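Local coordinates for ParB domain protein nuclease (Sulfolobus solfataricus, PDB 5K5D), which probably takes part in archaeal DNA segregation as a ParB-like partition protein, and may be a nuclease, at residues I119-A124 / L171-I176. The protein carries 4 engineered substitutions. Sequence-based numbering, arbitrary orientation.
Sequences IADRIA and LEYERI
The phenol of Y173 extends from its own helix to that of A120 and D121, where its hydroxyl gives a hydrogen bond to the carboxylate of D121 (OH to OD1, 2.8 Å). OD1 lies at the ring's edge, near the ring plane, and the hydroxyl meets it on the anti side, 34° out of the carboxylate plane; carboxylate and ring are turned 70° against each other. Y173 has CG anti to its backbone N (chi1 -165°), and from there the long, rigid ring brings a donor at its tip to D121, whose CB points away from helix 170-180 while its carboxylate bends back to meet the hydroxyl. D121 suits its place because its two oxygens can take several partners: OD1 receives Y173, and OD2 forms a salt bridge with R199 of helix 189-201, which probably favours the charged carboxylate. A phenylalanine in place of Y173 would probably leave OD1 without this donor and D121 less firmly tied to the second helix. A120, small enough to let the ring come close, sets its CB obliquely to it, 3.6 Å from CZ of Y173. The axes of 119-124 and 171-176 approach to 10.1 Å, nearer perpendicular than antiparallel: helix packing between 109-128 and 170-180, in the helical portion of the chain, apart from the four-stranded mixed sheet. One turn on from Y173, I176 has its CB directed toward the same helix. Its CG2 reaches CG2 of I123, the two side chains lying askew, 4.1 Å apart, and also touches the methyl of A120. The other branch, with CD1 at the end of an extended chain, rests 4.0 Å from CA of A124, where a side chain of one methyl lets it approach the backbone.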
# COMPACT_ATOMS: atom_id res chain seq x y z
N ILE B 119 1.24 3.35 -2.68
CA ILE B 119 1.83 4.68 -2.54
C ILE B 119 3.26 4.70 -3.09
O ILE B 119 3.57 5.50 -3.97
CB ILE B 119 1.80 5.16 -1.08
CG1 ILE B 119 0.35 5.31 -0.60
CG2 ILE B 119 2.54 6.48 -0.94
CD1 ILE B 119 -0.45 6.36 -1.36
N ALA B 120 4.11 3.82 -2.59
CA ALA B 120 5.52 3.82 -2.97
C ALA B 120 5.73 3.66 -4.48
O ALA B 120 6.61 4.28 -5.06
CB ALA B 120 6.30 2.76 -2.20
N ASP B 121 4.90 2.82 -5.09
CA ASP B 121 4.89 2.63 -6.54
C ASP B 121 4.56 3.93 -7.28
O ASP B 121 5.14 4.20 -8.33
CB ASP B 121 3.86 1.56 -6.93
CG ASP B 121 4.36 0.15 -6.68
OD1 ASP B 121 5.35 -0.03 -5.94
OD2 ASP B 121 3.75 -0.79 -7.23
N ARG B 122 3.63 4.71 -6.74
CA ARG B 122 3.25 5.98 -7.36
C ARG B 122 4.41 6.96 -7.27
O ARG B 122 4.77 7.60 -8.26
CB ARG B 122 2.03 6.60 -6.67
CG ARG B 122 0.79 5.73 -6.60
CD ARG B 122 0.36 5.22 -7.96
NE ARG B 122 -1.07 4.94 -8.00
CZ ARG B 122 -1.64 3.83 -7.54
NH1 ARG B 122 -0.90 2.87 -6.99
NH2 ARG B 122 -2.95 3.67 -7.62
N ILE B 123 4.98 7.07 -6.08
CA ILE B 123 6.08 7.99 -5.84
C ILE B 123 7.28 7.65 -6.72
O ILE B 123 8.03 8.53 -7.14
CB ILE B 123 6.51 7.98 -4.36
CG1 ILE B 123 5.39 8.53 -3.47
CG2 ILE B 123 7.79 8.79 -4.16
CD1 ILE B 123 5.05 9.97 -3.74
N ALA B 124 7.46 6.36 -7.00
CA ALA B 124 8.57 5.91 -7.83
C ALA B 124 8.44 6.44 -9.25
O ALA B 124 9.41 6.92 -9.83
CB ALA B 124 8.66 4.39 -7.83
N LEU B 171 16.92 -1.17 -3.58
CA LEU B 171 17.51 -0.17 -2.71
C LEU B 171 16.74 1.15 -2.79
O LEU B 171 16.33 1.70 -1.78
CB LEU B 171 18.98 0.06 -3.05
CG LEU B 171 19.73 0.99 -2.10
CD1 LEU B 171 19.70 0.44 -0.68
CD2 LEU B 171 21.16 1.17 -2.57
N GLU B 172 16.56 1.64 -4.01
CA GLU B 172 15.85 2.89 -4.23
C GLU B 172 14.44 2.79 -3.65
O GLU B 172 13.98 3.69 -2.95
CB GLU B 172 15.80 3.23 -5.72
CG GLU B 172 17.15 3.15 -6.41
CD GLU B 172 17.05 3.27 -7.92
OE1 GLU B 172 16.67 2.27 -8.57
OE2 GLU B 172 17.36 4.35 -8.46
N TYR B 173 13.76 1.68 -3.95
CA TYR B 173 12.41 1.44 -3.44
C TYR B 173 12.39 1.45 -1.91
O TYR B 173 11.48 2.02 -1.31
CB TYR B 173 11.86 0.10 -3.95
CG TYR B 173 10.37 -0.04 -3.78
CD1 TYR B 173 9.84 -0.70 -2.67
CD2 TYR B 173 9.49 0.48 -4.72
CE1 TYR B 173 8.47 -0.83 -2.51
CE2 TYR B 173 8.12 0.35 -4.57
CZ TYR B 173 7.61 -0.30 -3.46
OH TYR B 173 6.25 -0.43 -3.32
N GLU B 174 13.38 0.82 -1.30
CA GLU B 174 13.46 0.79 0.16
C GLU B 174 13.68 2.18 0.74
O GLU B 174 13.12 2.52 1.78
CB GLU B 174 14.58 -0.15 0.61
CG GLU B 174 14.73 -0.25 2.11
CD GLU B 174 15.92 -1.09 2.52
OE1 GLU B 174 16.66 -0.67 3.43
OE2 GLU B 174 16.12 -2.17 1.93
N ARG B 175 14.51 2.98 0.09
CA ARG B 175 14.79 4.32 0.57
C ARG B 175 13.53 5.16 0.49
O ARG B 175 13.27 6.00 1.35
CB ARG B 175 15.91 4.97 -0.25
CG ARG B 175 15.44 6.02 -1.25
CD ARG B 175 16.60 6.60 -2.04
NE ARG B 175 17.42 5.56 -2.66
CZ ARG B 175 18.02 5.68 -3.84
NH1 ARG B 175 17.88 6.79 -4.55
NH2 ARG B 175 18.75 4.68 -4.32
N ILE B 176 12.73 4.90 -0.54
CA ILE B 176 11.46 5.57 -0.71
C ILE B 176 10.52 5.25 0.45
O ILE B 176 9.84 6.13 0.97
CB ILE B 176 10.80 5.19 -2.04
CG1 ILE B 176 11.59 5.79 -3.21
CG2 ILE B 176 9.35 5.65 -2.07
CD1 ILE B 176 10.89 5.68 -4.54